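PDB 3FS5: uncharacterized protein YGR203W from Saccharomyces cerevisiae, which acts as a protein phosphatase of the CDC25 (MPI phosphatase) family, built on a single rhodanese-like domain. Local coordinates for residues A[56-59]-A[60-64]; A[69-72]-A[73-77]. One frame throughout, in Å; residues are numbered along the deposited sequence.

Contact 1: residues A[56-59]-A[60-64]; sequences YSRL and KQDPE
K60 runs alongside the Y56 side chain, one helical turn on and pointing the same way, so that its CD stands 3.9 Å from Y56 OH. Both side chains leave the helix with CG anti to the backbone N (chi1 177° for Y56), which keeps them abreast. In the backbone, K60 N donates to Y56 O at 2.9 Å, followed by Q61 N to S57 O and D62 N to R58 O, the last at 2.7 Å. Water 1 adds a bridge at the second step: it donates to S57 O and accepts from Q61 NE2 at 2.8 Å. R58, extended from CG to NE, lies beside D62; D62 OD1 comes to the guanidinium edge, 4.0 Å from R58 NE, a long salt bridge with the two planes 28° apart. The other oxygen, D62 OD2, accepts from E64 N at 2.9 Å, from above the carboxylate plane. That bond makes D62 the N-cap of helix 63-78; its psi of 100° marks it as the first residue past helix 56-61 to leave helical geometry. R58 also makes a cation-pi contact with Y65. Y56 packs on helix 96-106, whereas L59 reaches Y65 and L69 of helix 63-78 and V38 just beyond strand 33-37.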
ATOM      1  N   TYR A  56      -9.868   5.477   0.503  1.00 19.44           N
ATOM      2  CA  TYR A  56      -9.685   6.171   1.771  1.00 20.66           C
ATOM      3  C   TYR A  56     -10.992   6.723   2.344  1.00 21.26           C
ATOM      4  O   TYR A  56     -11.273   6.567   3.533  1.00 18.41           O
ATOM      5  CB  TYR A  56      -8.703   7.326   1.603  1.00 21.80           C
ATOM      6  CG  TYR A  56      -8.520   8.133   2.864  1.00 23.88           C
ATOM      7  CD1 TYR A  56      -7.764   7.643   3.922  1.00 25.66           C
ATOM      8  CD2 TYR A  56      -9.126   9.380   3.010  1.00 25.05           C
ATOM      9  CE1 TYR A  56      -7.611   8.369   5.096  1.00 27.91           C
ATOM     10  CE2 TYR A  56      -8.981  10.116   4.180  1.00 26.52           C
ATOM     11  CZ  TYR A  56      -8.222   9.605   5.218  1.00 27.91           C
ATOM     12  OH  TYR A  56      -8.069  10.326   6.379  1.00 30.75           O
ATOM     13  N   SER A  57     -11.787   7.374   1.498  1.00 22.29           N
ATOM     14  CA  SER A  57     -13.052   7.955   1.944  1.00 24.81           C
ATOM     15  C   SER A  57     -13.941   6.944   2.647  1.00 23.56           C
ATOM     16  O   SER A  57     -14.530   7.243   3.686  1.00 24.06           O
ATOM     17  CB  SER A  57     -13.816   8.565   0.763  1.00 26.42           C
ATOM     18  OG  SER A  57     -13.113   9.673   0.229  1.00 31.84           O
ATOM     19  N   ARG A  58     -14.039   5.744   2.087  1.00 24.56           N
ATOM     20  CA  ARG A  58     -14.875   4.714   2.684  1.00 26.43           C
ATOM     21  C   ARG A  58     -14.249   4.104   3.938  1.00 26.40           C
ATOM     22  O   ARG A  58     -14.956   3.759   4.885  1.00 27.42           O
ATOM     23  CB  ARG A  58     -15.179   3.622   1.663  1.00 29.26           C
ATOM     24  CG  ARG A  58     -16.256   2.663   2.124  1.00 34.55           C
ATOM     25  CD  ARG A  58     -16.633   1.688   1.034  1.00 38.26           C
ATOM     26  NE  ARG A  58     -17.548   0.662   1.525  1.00 42.45           N
ATOM     27  CZ  ARG A  58     -17.892  -0.417   0.833  1.00 44.57           C
ATOM     28  NH1 ARG A  58     -18.731  -1.302   1.358  1.00 45.92           N
ATOM     29  NH2 ARG A  58     -17.398  -0.613  -0.383  1.00 44.99           N
ATOM     30  N   LEU A  59     -12.927   3.956   3.947  1.00 25.10           N
ATOM     31  CA  LEU A  59     -12.254   3.412   5.119  1.00 25.38           C
ATOM     32  C   LEU A  59     -12.525   4.336   6.303  1.00 26.83           C
ATOM     33  O   LEU A  59     -12.780   3.884   7.419  1.00 29.27           O
ATOM     34  CB  LEU A  59     -10.741   3.320   4.882  1.00 23.08           C
ATOM     35  CG  LEU A  59     -10.241   2.197   3.968  1.00 23.27           C
ATOM     36  CD1 LEU A  59      -8.754   2.379   3.714  1.00 22.77           C
ATOM     37  CD2 LEU A  59     -10.516   0.838   4.611  1.00 22.05           C
ATOM     38  N   LYS A  60     -12.482   5.637   6.040  1.00 27.87           N
ATOM     39  CA  LYS A  60     -12.692   6.644   7.070  1.00 31.60           C
ATOM     40  C   LYS A  60     -14.139   6.767   7.542  1.00 33.29           C
ATOM     41  O   LYS A  60     -14.384   7.016   8.721  1.00 33.22           O
ATOM     42  CB  LYS A  60     -12.212   8.009   6.570  1.00 32.41           C
ATOM     43  CG  LYS A  60     -12.301   9.114   7.611  1.00 37.02           C
ATOM     44  CD  LYS A  60     -11.930  10.462   7.018  1.00 41.39           C
ATOM     45  CE  LYS A  60     -11.886  11.547   8.084  1.00 44.25           C
ATOM     46  NZ  LYS A  60     -10.809  11.299   9.089  1.00 46.20           N
ATOM     47  N   GLN A  61     -15.087   6.589   6.626  1.00 34.15           N
ATOM     48  CA  GLN A  61     -16.506   6.712   6.948  1.00 36.98           C
ATOM     49  C   GLN A  61     -17.205   5.428   7.387  1.00 37.29           C
ATOM     50  O   GLN A  61     -18.185   5.477   8.130  1.00 36.71           O
ATOM     51  CB  GLN A  61     -17.264   7.283   5.748  1.00 39.53           C
ATOM     52  CG  GLN A  61     -16.922   8.720   5.404  1.00 46.11           C
ATOM     53  CD  GLN A  61     -17.527   9.153   4.080  1.00 49.89           C
ATOM     54  OE1 GLN A  61     -18.717   8.949   3.830  1.00 53.05           O
ATOM     55  NE2 GLN A  61     -16.710   9.761   3.226  1.00 51.02           N
ATOM     56  N   ASP A  62     -16.710   4.288   6.925  1.00 35.96           N
ATOM     57  CA  ASP A  62     -17.329   3.011   7.252  1.00 36.01           C
ATOM     58  C   ASP A  62     -16.426   2.089   8.072  1.00 35.99           C
ATOM     59  O   ASP A  62     -15.549   1.413   7.529  1.00 33.29           O
ATOM     60  CB  ASP A  62     -17.756   2.316   5.958  1.00 37.27           C
ATOM     61  CG  ASP A  62     -18.525   1.038   6.208  1.00 39.88           C
ATOM     62  OD1 ASP A  62     -18.997   0.431   5.222  1.00 40.25           O
ATOM     63  OD2 ASP A  62     -18.658   0.641   7.385  1.00 41.81           O
ATOM     64  N   PRO A  63     -16.639   2.047   9.399  1.00 35.66           N
ATOM     65  CA  PRO A  63     -15.861   1.212  10.322  1.00 35.27           C
ATOM     66  C   PRO A  63     -15.835  -0.264   9.925  1.00 34.33           C
ATOM     67  O   PRO A  63     -14.858  -0.966  10.190  1.00 33.73           O
ATOM     68  CB  PRO A  63     -16.562   1.440  11.657  1.00 36.58           C
ATOM     69  CG  PRO A  63     -17.034   2.857  11.540  1.00 36.17           C
ATOM     70  CD  PRO A  63     -17.607   2.874  10.142  1.00 35.58           C
ATOM     71  N   GLU A  64     -16.912  -0.730   9.301  1.00 33.30           N
ATOM     72  CA  GLU A  64     -17.002  -2.120   8.866  1.00 34.42           C
ATOM     73  C   GLU A  64     -16.056  -2.373   7.701  1.00 32.70           C
ATOM     74  O   GLU A  64     -15.507  -3.467   7.556  1.00 31.58           O
ATOM     75  CB  GLU A  64     -18.432  -2.459   8.433  1.00 38.52           C
ATOM     76  CG  GLU A  64     -19.445  -2.452   9.565  1.00 44.10           C
ATOM     77  CD  GLU A  64     -19.048  -3.376  10.702  1.00 48.07           C
ATOM     78  OE1 GLU A  64     -18.844  -4.584  10.446  1.00 50.74           O
ATOM     79  OE2 GLU A  64     -18.938  -2.893  11.851  1.00 50.03           O
TER
HETATM   80  O   HOH W   1     -14.325  10.361   4.585  1.00 64.76           O

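Contact 2: residues A[69-72]-A[73-77]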
ATOM      1  N   LEU A  69     -10.784  -4.758   5.924  1.00 23.41           N
ATOM      2  CA  LEU A  69      -9.395  -4.673   5.484  1.00 21.71           C
ATOM      3  C   LEU A  69      -8.476  -5.276   6.543  1.00 19.78           C
ATOM      4  O   LEU A  69      -7.620  -6.093   6.230  1.00 18.59           O
ATOM      5  CB  LEU A  69      -8.997  -3.216   5.219  1.00 21.30           C
ATOM      6  CG  LEU A  69      -7.515  -2.991   4.894  1.00 22.21           C
ATOM      7  CD1 LEU A  69      -7.119  -3.813   3.666  1.00 18.50           C
ATOM      8  CD2 LEU A  69      -7.259  -1.509   4.668  1.00 21.44           C
ATOM      9  N   LYS A  70      -8.666  -4.869   7.795  1.00 21.93           N
ATOM     10  CA  LYS A  70      -7.862  -5.380   8.902  1.00 23.00           C
ATOM     11  C   LYS A  70      -7.918  -6.907   8.949  1.00 22.61           C
ATOM     12  O   LYS A  70      -6.890  -7.575   9.047  1.00 21.63           O
ATOM     13  CB  LYS A  70      -8.370  -4.810  10.230  1.00 23.51           C
ATOM     14  CG  LYS A  70      -7.728  -5.432  11.465  1.00 26.37           C
ATOM     15  CD  LYS A  70      -8.355  -4.888  12.741  1.00 28.46           C
ATOM     16  CE  LYS A  70      -7.841  -5.611  13.973  1.00 28.85           C
ATOM     17  NZ  LYS A  70      -8.481  -5.094  15.213  1.00 30.39           N
ATOM     18  N   HIS A  71      -9.129  -7.449   8.888  1.00 23.27           N
ATOM     19  CA  HIS A  71      -9.321  -8.891   8.922  1.00 23.08           C
ATOM     20  C   HIS A  71      -8.571  -9.577   7.784  1.00 22.96           C
ATOM     21  O   HIS A  71      -7.872 -10.567   8.006  1.00 20.68           O
ATOM     22  CB  HIS A  71     -10.811  -9.232   8.828  1.00 26.75           C
ATOM     23  CG  HIS A  71     -11.090 -10.703   8.809  1.00 31.92           C
ATOM     24  ND1 HIS A  71     -10.981 -11.498   9.929  1.00 34.00           N
ATOM     25  CD2 HIS A  71     -11.433 -11.532   7.792  1.00 34.28           C
ATOM     26  CE1 HIS A  71     -11.241 -12.752   9.607  1.00 33.61           C
ATOM     27  NE2 HIS A  71     -11.518 -12.801   8.316  1.00 35.66           N
ATOM     28  N   ARG A  72      -8.711  -9.056   6.566  1.00 21.44           N
ATOM     29  CA  ARG A  72      -8.038  -9.653   5.419  1.00 23.53           C
ATOM     30  C   ARG A  72      -6.532  -9.643   5.590  1.00 23.31           C
ATOM     31  O   ARG A  72      -5.862 -10.635   5.301  1.00 24.10           O
ATOM     32  CB  ARG A  72      -8.385  -8.916   4.123  1.00 26.24           C
ATOM     33  CG  ARG A  72      -9.742  -9.244   3.549  1.00 32.60           C
ATOM     34  CD  ARG A  72      -9.877  -8.674   2.145  1.00 34.33           C
ATOM     35  NE  ARG A  72      -9.042  -9.382   1.178  1.00 34.84           N
ATOM     36  CZ  ARG A  72      -8.935  -9.042  -0.103  1.00 35.68           C
ATOM     37  NH1 ARG A  72      -8.156  -9.741  -0.917  1.00 36.69           N
ATOM     38  NH2 ARG A  72      -9.598  -7.993  -0.573  1.00 36.06           N
ATOM     39  N   LEU A  73      -6.000  -8.512   6.043  1.00 21.79           N
ATOM     40  CA  LEU A  73      -4.566  -8.378   6.245  1.00 19.86           C
ATOM     41  C   LEU A  73      -4.045  -9.377   7.274  1.00 19.34           C
ATOM     42  O   LEU A  73      -3.079 -10.094   7.012  1.00 18.22           O
ATOM     43  CB  LEU A  73      -4.220  -6.948   6.684  1.00 16.14           C
ATOM     44  CG  LEU A  73      -4.376  -5.872   5.598  1.00 16.47           C
ATOM     45  CD1 LEU A  73      -4.079  -4.501   6.183  1.00 13.23           C
ATOM     46  CD2 LEU A  73      -3.431  -6.172   4.431  1.00 13.97           C
ATOM     47  N   LEU A  74      -4.689  -9.431   8.437  1.00 19.99           N
ATOM     48  CA  LEU A  74      -4.257 -10.335   9.500  1.00 22.78           C
ATOM     49  C   LEU A  74      -4.397 -11.799   9.108  1.00 23.05           C
ATOM     50  O   LEU A  74      -3.616 -12.644   9.546  1.00 22.19           O
ATOM     51  CB  LEU A  74      -5.035 -10.052  10.789  1.00 22.31           C
ATOM     52  CG  LEU A  74      -4.688  -8.714  11.451  1.00 24.26           C
ATOM     53  CD1 LEU A  74      -5.573  -8.472  12.667  1.00 22.90           C
ATOM     54  CD2 LEU A  74      -3.213  -8.725  11.854  1.00 26.31           C
ATOM     55  N   GLU A  75      -5.386 -12.092   8.275  1.00 24.13           N
ATOM     56  CA  GLU A  75      -5.609 -13.456   7.822  1.00 26.39           C
ATOM     57  C   GLU A  75      -4.439 -13.877   6.931  1.00 25.25           C
ATOM     58  O   GLU A  75      -3.965 -15.013   6.999  1.00 23.74           O
ATOM     59  CB  GLU A  75      -6.932 -13.536   7.063  1.00 31.49           C
ATOM     60  CG  GLU A  75      -7.378 -14.943   6.737  1.00 42.18           C
ATOM     61  CD  GLU A  75      -8.864 -15.015   6.447  1.00 47.31           C
ATOM     62  OE1 GLU A  75      -9.660 -14.731   7.370  1.00 50.08           O
ATOM     63  OE2 GLU A  75      -9.236 -15.349   5.301  1.00 50.47           O
ATOM     64  N   LYS A  76      -3.967 -12.948   6.107  1.00 22.79           N
ATOM     65  CA  LYS A  76      -2.835 -13.210   5.220  1.00 22.27           C
ATOM     66  C   LYS A  76      -1.552 -13.343   6.046  1.00 20.54           C
ATOM     67  O   LYS A  76      -0.688 -14.173   5.751  1.00 21.49           O
ATOM     68  CB  LYS A  76      -2.685 -12.060   4.213  1.00 25.05           C
ATOM     69  CG  LYS A  76      -1.541 -12.212   3.208  1.00 28.22           C
ATOM     70  CD  LYS A  76      -1.564 -11.061   2.196  1.00 31.54           C
ATOM     71  CE  LYS A  76      -0.636 -11.292   0.999  1.00 32.66           C
ATOM     72  NZ  LYS A  76       0.805 -11.207   1.349  1.00 36.09           N
ATOM     73  N   GLN A  77      -1.434 -12.522   7.085  1.00 19.67           N
ATOM     74  CA  GLN A  77      -0.249 -12.543   7.938  1.00 19.91           C
ATOM     75  C   GLN A  77      -0.122 -13.868   8.687  1.00 22.04           C
ATOM     76  O   GLN A  77       0.971 -14.429   8.798  1.00 21.38           O
ATOM     77  CB  GLN A  77      -0.302 -11.370   8.930  1.00 19.09           C
ATOM     78  CG  GLN A  77       0.962 -11.187   9.769  1.00 16.01           C
ATOM     79  CD  GLN A  77       0.992 -12.064  11.013  1.00 21.23           C
ATOM     80  OE1 GLN A  77       2.053 -12.288  11.602  1.00 22.14           O
ATOM     81  NE2 GLN A  77      -0.172 -12.552  11.426  1.00 16.22           N
TER
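L69 and L73 carry the apolar part, meeting at an oblique angle with L69 CD1 3.9 Å from L73 CG. A second apolar overlap joins K70 to L74: the lysine's aliphatic chain, extended beyond CG, passes L74 CD1, with K70 CE 3.9 Å from that methyl. The chain then carries K70 NZ on to S107 O and a salt bridge with E112. Of the polar pairs, H71 and E75 are the surface one. With CG anti to the backbone N in both (chi1 178° and -171°), the two side chains can converge, and H71 NE2 lies 2.8 Å from E75 OE1, the ring and carboxylate planes standing 86° apart. R72 NH2 hydrogen-bonds Y54 OH, and its guanidinium makes a cation-pi contact with W52. The backbone bonds are regular i to i+4 steps: L73 N to L69 O and L74 N to K70 O both measure 2.9 Å, and K76 N to R72 O measures 3.1 Å. L73 is buried against L84, V86, Q34 and W52, and an alanine here would probably open a gap between helix and sheet and take away the branch that L69 CD1 packs on. With L69 and L73 turned to the strands, L74 against the loop residues E112 and R115, and H71 and E75 exposed, this is an amphipathic helix packed on the central parallel sheet, as in the alpha/beta rhodanese fold shared with the Cdc25 catalytic domain.

Overall arrangement
From the N terminus, the chain passes through strands 33-37 and 52-53 before reaching contact 1, which takes in all of helix 56-61, the turn at D62 and the first residues of helix 63-78. Contact 2 follows farther along helix 63-78, before strand 84-88. The two are in series: neither encloses nor crosses the other, and each joins adjacent segments, so no long loop is closed. Their centres lie about 16 Å apart, yet they meet directly where L59 CD2 packs on L69 CD2 at 4.0 Å. Contact 1 sets helix 56-61 against helix 96-106 through Y56 and against helix 63-78 through L59, while contact 2 fastens helix 63-78 to strands 33-37, 52-53 and 84-88 of the central sheet.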